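Local coordinates for ABC transporter, substrate-binding protein (Clostridium perfringens, PDB 4EDP) that probably captures a solute outside the cell and delivers it to an ABC transporter for uptake, its ligand not being established, at residues K50-E55 and A296-E301; A149-N154 and E230-V235; A185-G190 and P256-Y261. All coordinates share one frame; numbering follows the deposited sequence.

Contact 1 (K50-E55 and A296-E301); sequences KETVFE and AKALNE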
loop_
_atom_site.group_PDB
_atom_site.type_symbol
_atom_site.label_atom_id
_atom_site.label_comp_id
_atom_site.label_asym_id
_atom_site.label_seq_id
_atom_site.Cartn_x
_atom_site.Cartn_y
_atom_site.Cartn_z
ATOM N N LYS A 50 7.865 17.079 8.748
ATOM C CA LYS A 50 8.445 18.373 8.401
ATOM C C LYS A 50 9.945 18.371 8.658
ATOM O O LYS A 50 10.729 18.818 7.833
ATOM C CB LYS A 50 7.800 19.477 9.235
ATOM C CG LYS A 50 6.400 19.888 8.809
ATOM C CD LYS A 50 5.796 20.825 9.851
ATOM C CE LYS A 50 4.602 21.596 9.308
ATOM N NZ LYS A 50 3.605 20.700 8.680
ATOM N N GLU A 51 10.329 17.868 9.823
ATOM C CA GLU A 51 11.724 17.815 10.233
ATOM C C GLU A 51 12.593 16.955 9.317
ATOM O O GLU A 51 13.700 17.338 8.931
ATOM C CB GLU A 51 11.784 17.258 11.657
ATOM C CG GLU A 51 13.175 17.072 12.212
ATOM C CD GLU A 51 13.159 16.451 13.604
ATOM O OE1 GLU A 51 12.056 16.205 14.146
ATOM O OE2 GLU A 51 14.250 16.195 14.146
ATOM N N THR A 52 12.064 15.793 8.955
ATOM C CA THR A 52 12.782 14.824 8.152
ATOM C C THR A 52 12.788 15.065 6.652
ATOM O O THR A 52 13.822 14.918 6.006
ATOM C CB THR A 52 12.172 13.422 8.384
ATOM O OG1 THR A 52 12.250 13.103 9.780
ATOM C CG2 THR A 52 12.910 12.354 7.557
ATOM N N VAL A 53 11.639 15.441 6.105
ATOM C CA VAL A 53 11.486 15.608 4.668
ATOM C C VAL A 53 11.411 17.028 4.099
ATOM O O VAL A 53 12.248 17.434 3.286
ATOM C CB VAL A 53 10.201 14.860 4.214
ATOM C CG1 VAL A 53 9.939 15.066 2.721
ATOM C CG2 VAL A 53 10.322 13.377 4.549
ATOM N N PHE A 54 10.432 17.790 4.547
ATOM C CA PHE A 54 10.193 19.094 3.965
ATOM C C PHE A 54 11.161 20.213 4.303
ATOM O O PHE A 54 11.591 20.945 3.416
ATOM C CB PHE A 54 8.761 19.512 4.256
ATOM C CG PHE A 54 7.753 18.514 3.770
ATOM C CD1 PHE A 54 7.653 18.224 2.421
ATOM C CD2 PHE A 54 6.898 17.876 4.649
ATOM C CE1 PHE A 54 6.736 17.300 1.961
ATOM C CE2 PHE A 54 5.964 16.958 4.184
ATOM C CZ PHE A 54 5.897 16.665 2.839
ATOM N N GLU A 55 11.497 20.357 5.574
ATOM C CA GLU A 55 12.391 21.434 5.980
ATOM C C GLU A 55 13.758 21.387 5.315
ATOM O O GLU A 55 14.266 22.431 4.873
ATOM C CB GLU A 55 12.527 21.473 7.501
ATOM C CG GLU A 55 11.354 22.129 8.219
ATOM C CD GLU A 55 11.312 23.650 8.044
ATOM O OE1 GLU A 55 12.009 24.190 7.150
ATOM O OE2 GLU A 55 10.581 24.317 8.819
ATOM N N ALA A 296 12.750 5.773 6.279
ATOM C CA ALA A 296 12.639 4.381 6.723
ATOM C C ALA A 296 12.825 4.357 8.245
ATOM O O ALA A 296 12.070 3.727 8.986
ATOM C CB ALA A 296 13.713 3.550 6.063
ATOM N N LYS A 297 13.834 5.087 8.697
ATOM C CA LYS A 297 14.175 5.160 10.118
ATOM C C LYS A 297 13.230 6.017 10.949
ATOM O O LYS A 297 12.831 5.625 12.055
ATOM C CB LYS A 297 15.592 5.717 10.266
ATOM C CG LYS A 297 16.662 4.893 9.567
ATOM C CD LYS A 297 18.016 5.569 9.633
ATOM C CE LYS A 297 19.020 4.844 8.762
ATOM N NZ LYS A 297 20.335 5.523 8.768
ATOM N N ALA A 298 12.879 7.195 10.442
ATOM C CA ALA A 298 12.049 8.121 11.210
ATOM C C ALA A 298 10.550 7.940 11.071
ATOM O O ALA A 298 9.810 8.189 12.027
ATOM C CB ALA A 298 12.423 9.567 10.859
ATOM N N LEU A 299 10.099 7.510 9.897
ATOM C CA LEU A 299 8.669 7.377 9.635
ATOM C C LEU A 299 8.196 5.962 9.309
ATOM O O LEU A 299 7.042 5.767 8.935
ATOM C CB LEU A 299 8.289 8.302 8.464
ATOM C CG LEU A 299 8.535 9.800 8.638
ATOM C CD1 LEU A 299 8.308 10.545 7.320
ATOM C CD2 LEU A 299 7.636 10.338 9.752
ATOM N N ASN A 300 9.069 4.978 9.465
ATOM C CA ASN A 300 8.737 3.584 9.154
ATOM C C ASN A 300 8.195 3.396 7.741
ATOM O O ASN A 300 7.277 2.614 7.527
ATOM C CB ASN A 300 7.790 2.976 10.194
ATOM C CG ASN A 300 8.428 2.917 11.569
ATOM O OD1 ASN A 300 9.661 2.892 11.691
ATOM N ND2 ASN A 300 7.606 2.904 12.606
ATOM N N GLU A 301 8.772 4.127 6.789
ATOM C CA GLU A 301 8.388 3.989 5.376
ATOM C C GLU A 301 9.337 3.008 4.716
ATOM O O GLU A 301 10.550 3.230 4.691
ATOM C CB GLU A 301 8.421 5.327 4.641
ATOM C CG GLU A 301 7.331 6.288 5.085
ATOM C CD GLU A 301 7.367 7.626 4.361
ATOM O OE1 GLU A 301 8.273 7.868 3.533
ATOM O OE2 GLU A 301 6.478 8.451 4.644
#
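Val53, which faces Leu299 with its CG2 methyl, lays the other methyl on an aromatic ring. Its CG1 sits 3.9 Å above the plane of the neighbouring Phe54 ring, shifted from the ring centre toward the rim. Around the ring come Leu49 of the same helix and Ile65 and Leu67 of strand 65-69, so the aromatic group belongs to the interface between helix 46-61 and the sheet, while Val53 itself turns to helix 289-299. The branching of Val53 allows this double duty: with CG1 anti to the backbone N (chi1 177°), the second methyl is carried round to the Leu299 side.

Between the helices the touch is light. Val53 CG2 approaches Leu299 CD1 at 4.4 Å, two methyls meeting end to end. Leu299 reaches there by an extended branch, CD1 lying anti to CA (chi2 171°), and it also packs on Val48 and Leu49. One residue back, Thr52 OG1 lies 3.7 Å from Ala298 CB, a plain van der Waals approach. The hydroxyl has its polar partner within its own helix, the carbonyl O of Val48. Thr52 and Val53 both touch Thr295 as well.

Helix 46-61 is widened here by a pi-type turn, with Glu55 N bonded to Lys50 O at 2.8 Å. Tyr285 OH, from helix 276-286, bonds to Val53 O and brings in a third helix, and a bound acetate, probably from the crystallisation liquor, lies near the Val53 side chain.

This is plain helix-to-helix packing of small and branched side chains. No hydrogen bond or charge pair joins the two segments, so their mutual grip comes from dispersion and the exclusion of water, over only 116 Å² of buried surface.

Contact 2 (A149-N154 and E230-V235); sequences AGIEIN and EIVAAV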
loop_
_atom_site.group_PDB
_atom_site.type_symbol
_atom_site.label_atom_id
_atom_site.label_comp_id
_atom_site.label_asym_id
_atom_site.label_seq_id
_atom_site.Cartn_x
_atom_site.Cartn_y
_atom_site.Cartn_z
ATOM N N ALA A 149 -1.675 -23.199 17.660
ATOM C CA ALA A 149 -2.915 -23.886 17.346
ATOM C C ALA A 149 -2.571 -25.170 16.588
ATOM O O ALA A 149 -3.423 -26.035 16.392
ATOM C CB ALA A 149 -3.830 -22.995 16.517
ATOM N N GLY A 150 -1.322 -25.287 16.154
ATOM C CA GLY A 150 -0.854 -26.468 15.432
ATOM C C GLY A 150 -1.478 -26.697 14.057
ATOM O O GLY A 150 -1.522 -27.823 13.583
ATOM N N ILE A 151 -1.994 -25.651 13.432
ATOM C CA ILE A 151 -2.572 -25.779 12.094
ATOM C C ILE A 151 -1.524 -25.252 11.136
ATOM O O ILE A 151 -1.143 -24.091 11.228
ATOM C CB ILE A 151 -3.878 -24.979 11.937
ATOM C CG1 ILE A 151 -4.933 -25.433 12.941
ATOM C CG2 ILE A 151 -4.438 -25.122 10.521
ATOM C CD1 ILE A 151 -6.168 -24.551 12.944
ATOM N N GLU A 152 -1.046 -26.096 10.231
ATOM C CA GLU A 152 -0.030 -25.687 9.267
ATOM C C GLU A 152 -0.603 -24.776 8.173
ATOM O O GLU A 152 -1.580 -25.127 7.496
ATOM C CB GLU A 152 0.613 -26.910 8.628
ATOM C CG GLU A 152 1.786 -26.588 7.719
ATOM C CD GLU A 152 3.034 -26.090 8.468
ATOM O OE1 GLU A 152 3.085 -26.151 9.716
ATOM O OE2 GLU A 152 3.983 -25.670 7.778
ATOM N N ILE A 153 0.008 -23.597 8.026
ATOM C CA ILE A 153 -0.394 -22.611 7.029
ATOM C C ILE A 153 0.880 -22.078 6.375
ATOM O O ILE A 153 1.663 -21.354 7.015
ATOM C CB ILE A 153 -1.180 -21.427 7.657
ATOM C CG1 ILE A 153 -2.402 -21.930 8.418
ATOM C CG2 ILE A 153 -1.578 -20.446 6.568
ATOM C CD1 ILE A 153 -3.103 -20.870 9.264
ATOM N N ASN A 154 1.092 -22.442 5.117
ATOM C CA ASN A 154 2.289 -22.037 4.378
ATOM C C ASN A 154 1.995 -21.169 3.163
ATOM O O ASN A 154 2.677 -20.181 2.890
ATOM C CB ASN A 154 3.030 -23.294 3.907
ATOM C CG ASN A 154 3.623 -24.081 5.054
ATOM O OD1 ASN A 154 4.408 -23.546 5.834
ATOM N ND2 ASN A 154 3.282 -25.360 5.142
ATOM N N GLU A 230 -9.784 -15.550 19.214
ATOM C CA GLU A 230 -10.899 -15.577 18.259
ATOM C C GLU A 230 -10.476 -16.030 16.864
ATOM O O GLU A 230 -11.322 -16.462 16.074
ATOM C CB GLU A 230 -11.522 -14.195 18.101
ATOM C CG GLU A 230 -12.119 -13.591 19.352
ATOM C CD GLU A 230 -12.683 -12.204 19.079
ATOM O OE1 GLU A 230 -13.291 -11.998 17.999
ATOM O OE2 GLU A 230 -12.522 -11.321 19.946
ATOM N N ILE A 231 -9.201 -15.834 16.542
ATOM C CA ILE A 231 -8.634 -16.242 15.265
ATOM C C ILE A 231 -7.255 -16.835 15.505
ATOM O O ILE A 231 -6.594 -16.539 16.506
ATOM C CB ILE A 231 -8.537 -15.074 14.229
ATOM C CG1 ILE A 231 -7.670 -13.926 14.771
ATOM C CG2 ILE A 231 -9.929 -14.552 13.839
ATOM C CD1 ILE A 231 -7.509 -12.722 13.823
ATOM N N VAL A 232 -6.859 -17.692 14.573
ATOM C CA VAL A 232 -5.557 -18.353 14.524
ATOM C C VAL A 232 -4.716 -17.744 13.404
ATOM O O VAL A 232 -3.487 -17.829 13.422
ATOM C CB VAL A 232 -5.741 -19.850 14.200
ATOM C CG1 VAL A 232 -4.463 -20.475 13.701
ATOM C CG2 VAL A 232 -6.294 -20.583 15.432
ATOM N N ALA A 233 -5.379 -17.158 12.402
ATOM C CA ALA A 233 -4.676 -16.562 11.256
ATOM C C ALA A 233 -5.372 -15.346 10.675
ATOM O O ALA A 233 -6.597 -15.221 10.746
ATOM C CB ALA A 233 -4.500 -17.609 10.132
ATOM N N ALA A 234 -4.586 -14.438 10.110
ATOM C CA ALA A 234 -5.143 -13.273 9.429
ATOM C C ALA A 234 -4.273 -12.837 8.260
ATOM O O ALA A 234 -3.038 -12.898 8.335
ATOM C CB ALA A 234 -5.329 -12.073 10.403
ATOM N N VAL A 235 -4.904 -12.436 7.166
ATOM C CA VAL A 235 -4.164 -11.846 6.055
ATOM C C VAL A 235 -4.020 -10.399 6.520
ATOM O O VAL A 235 -5.021 -9.719 6.739
ATOM C CB VAL A 235 -4.919 -11.926 4.725
ATOM C CG1 VAL A 235 -4.221 -11.097 3.660
ATOM C CG2 VAL A 235 -5.099 -13.373 4.296
#
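Ala149 presses its CB into the fork of Val232, 3.6 Å from CG2 and 3.8 Å from CG1, and this is one of the two close-packed points of the contact. The fork faces the alanine because CG1 stands anti to the backbone N (chi1 161°) and CG2 beside it, so both methyls project toward the loop. The other tight point is Ile153, whose CD1 lands 3.7 Å from Ala233 CB. Its chain runs straight out through CG1 (chi2 170°), letting the terminal methyl do the touching, and the side chain also packs on Ile143 and Val145 of strand 135-145.

Between these two points the fit is looser: Ile151 CD1 comes no nearer than 4.5 Å to Val232 CG1 and finds further packing on Leu164 and Lys167. The alternation in 151-153 is plain, with both isoleucines turned inward and Glu152 directed to solvent on the outer side. There Glu152 OE2 receives Asn154 ND2 at 2.7 Å through its anti lone pair, but the N-H angle of 134° is bent, and because Asn154 has two conformers this bond is doubtful. Lys161 NZ also donates to the Glu152 carbonyl O.

No hydrogen bond crosses between the segments; Val232 and Ala233 spend backbone bonds on Lys167 instead. Strand 233-237 runs between strands 135-145 and 168-171, and the connection between those two crosses it, with 149-154 lying as an apolar cover on one face of the sheet, in keeping with the alpha/beta architecture of solute-binding proteins.

Contact 3 (A185-G190 and P256-Y261); sequences AAEKAG and PESGTY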
loop_
_atom_site.group_PDB
_atom_site.type_symbol
_atom_site.label_atom_id
_atom_site.label_comp_id
_atom_site.label_asym_id
_atom_site.label_seq_id
_atom_site.Cartn_x
_atom_site.Cartn_y
_atom_site.Cartn_z
ATOM N N ALA A 185 -7.625 -14.975 -4.145
ATOM C CA ALA A 185 -8.698 -15.916 -4.480
ATOM C C ALA A 185 -8.625 -16.294 -5.954
ATOM O O ALA A 185 -8.862 -17.461 -6.313
ATOM C CB ALA A 185 -10.061 -15.300 -4.130
ATOM N N ALA A 186 -8.278 -15.325 -6.808
ATOM C CA ALA A 186 -8.097 -15.590 -8.239
ATOM C C ALA A 186 -6.972 -16.616 -8.462
ATOM O O ALA A 186 -7.083 -17.466 -9.352
ATOM C CB ALA A 186 -7.782 -14.314 -9.017
ATOM N N GLU A 187 -5.884 -16.515 -7.697
ATOM C CA GLU A 187 -4.786 -17.487 -7.827
ATOM C C GLU A 187 -5.284 -18.891 -7.508
ATOM O O GLU A 187 -4.960 -19.831 -8.219
ATOM C CB GLU A 187 -3.611 -17.195 -6.888
ATOM C CG GLU A 187 -2.924 -15.868 -7.046
ATOM C CD GLU A 187 -1.588 -15.840 -6.271
ATOM O OE1 GLU A 187 -0.742 -16.730 -6.532
ATOM O OE2 GLU A 187 -1.397 -14.944 -5.414
ATOM N N LYS A 188 -6.050 -19.008 -6.431
ATOM C CA LYS A 188 -6.656 -20.265 -5.979
ATOM C C LYS A 188 -7.530 -20.830 -7.105
ATOM O O LYS A 188 -7.458 -22.017 -7.432
ATOM C CB LYS A 188 -7.492 -19.972 -4.733
ATOM C CG LYS A 188 -8.333 -21.125 -4.094
ATOM C CD LYS A 188 -7.505 -22.134 -3.350
ATOM C CE LYS A 188 -8.386 -23.092 -2.558
ATOM N NZ LYS A 188 -9.440 -23.705 -3.381
ATOM N N ALA A 189 -8.330 -19.972 -7.731
ATOM C CA ALA A 189 -9.195 -20.404 -8.849
ATOM C C ALA A 189 -8.411 -20.758 -10.122
ATOM O O ALA A 189 -8.874 -21.539 -10.971
ATOM C CB ALA A 189 -10.207 -19.291 -9.166
ATOM N N GLY A 190 -7.227 -20.177 -10.271
ATOM C CA GLY A 190 -6.433 -20.387 -11.453
ATOM C C GLY A 190 -6.931 -19.585 -12.652
ATOM O O GLY A 190 -6.627 -19.919 -13.782
ATOM N N PRO A 256 3.856 -16.615 1.595
ATOM C CA PRO A 256 3.834 -17.756 0.699
ATOM C C PRO A 256 4.950 -17.718 -0.340
ATOM O O PRO A 256 5.369 -16.655 -0.764
ATOM C CB PRO A 256 2.459 -17.645 0.027
ATOM C CG PRO A 256 1.597 -17.020 1.075
ATOM C CD PRO A 256 2.529 -15.988 1.705
ATOM N N GLU A 257 5.403 -18.891 -0.750
ATOM C CA GLU A 257 6.439 -18.998 -1.766
ATOM C C GLU A 257 6.017 -18.403 -3.103
ATOM O O GLU A 257 6.854 -17.965 -3.903
ATOM C CB GLU A 257 6.834 -20.466 -1.954
ATOM C CG GLU A 257 7.677 -20.989 -0.814
ATOM C CD GLU A 257 8.414 -22.271 -1.156
ATOM O OE1 GLU A 257 8.061 -22.908 -2.177
ATOM O OE2 GLU A 257 9.359 -22.634 -0.408
ATOM N N SER A 258 4.715 -18.363 -3.341
ATOM C CA SER A 258 4.185 -17.851 -4.601
ATOM C C SER A 258 4.355 -16.337 -4.688
ATOM O O SER A 258 4.324 -15.760 -5.782
ATOM C CB SER A 258 2.719 -18.269 -4.767
ATOM O OG SER A 258 1.901 -17.652 -3.795
ATOM N N GLY A 259 4.503 -15.685 -3.532
ATOM C CA GLY A 259 4.738 -14.257 -3.482
ATOM C C GLY A 259 3.675 -13.489 -2.724
ATOM O O GLY A 259 2.505 -13.858 -2.750
ATOM N N THR A 260 4.118 -12.476 -1.995
ATOM C CA THR A 260 3.236 -11.545 -1.309
ATOM C C THR A 260 2.722 -10.528 -2.340
ATOM O O THR A 260 3.054 -10.607 -3.540
ATOM C CB THR A 260 3.989 -10.733 -0.210
ATOM O OG1 THR A 260 3.052 -9.925 0.530
ATOM C CG2 THR A 260 5.004 -9.835 -0.821
ATOM N N TYR A 261 1.828 -9.648 -1.888
ATOM C CA TYR A 261 1.281 -8.565 -2.694
ATOM C C TYR A 261 1.722 -7.243 -2.089
ATOM O O TYR A 261 1.681 -7.054 -0.870
ATOM C CB TYR A 261 -0.254 -8.604 -2.739
ATOM C CG TYR A 261 -0.785 -9.691 -3.633
ATOM C CD1 TYR A 261 -0.825 -11.009 -3.208
ATOM C CD2 TYR A 261 -1.259 -9.393 -4.905
ATOM C CE1 TYR A 261 -1.300 -12.013 -4.037
ATOM C CE2 TYR A 261 -1.741 -10.392 -5.745
ATOM C CZ TYR A 261 -1.764 -11.689 -5.303
ATOM O OH TYR A 261 -2.233 -12.691 -6.107
HETATM O O HOH W 1 1.205 -15.273 -4.702
#
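Glu187 and Tyr261 reach for each other from opposite directions, the glutamate off the side of helix 178-189 and the tyrosine from the loop before strand 262-269. Tyr261 OH donates to Glu187 OE2 at 2.5 Å, a short bond. The two flat groups are strongly turned against each other, carboxylate and ring planes standing 57° apart. Seen from the ring, OE2 lies at the edge, near its plane and 3.2 Å from CE1; seen from the carboxylate, the phenol arrives from above the plane, 36° out of it. Glu187 makes the reach by running extended beyond CG (chi2 -167°). The tyrosine side chain meanwhile packs on Ala180, Glu183 and Ile184 of the same helix.

Glu187 stands near the helix end, where a Schellman motif closes the last turn: Gly190, with positive phi, is its C-prime residue, and its N makes a weak bond to Glu187 O, while the N of the next residue returns to Ala186 O. Opposite, Pro256 to Gly259 form a type I beta turn, closed by Gly259 N on Pro256 O at 3.1 Å.

A water bridges turn and carboxylate. It donates to Glu187 OE2 at 2.7 Å and to Gly259 O, and accepts from Ser258 OG at 2.6 Å, joining the carboxylate to both a hydroxyl and a carbonyl of the turn. Ser258 OG itself stays 3.9 Å from Glu187 OE1, and the water makes the link. OE2 thus takes two donors, the phenol and the water, while OE1 pairs with Lys328 NZ; together they would probably favour the charged carboxylate. Trp156 NE1 bonds to Gly259 O as well, giving that carbonyl a second donor beside the water.

Overall arrangement
From the N terminus the chain passes strand 37-41 and enters helix 46-61, whose 50-55 segment waits until 296-301 on helix 289-299 to close contact 1, a loop of 240 intervening residues. Contacts 2 and 3 are both nested inside it. Their segments alternate, 149-154, 185-190, 230-235, 256-261, so the two loops cross. Contact 2 ties a connecting loop to strand 233-237; contact 3 ties helix 178-189 to the loop leading into strand 262-269. These two touch, Asn154 O lying 3.8 Å from Pro256 CG. Contact 1 joins two helices on the opposite side of the chain's centre from contact 3, their nearest atoms about 14 Å apart.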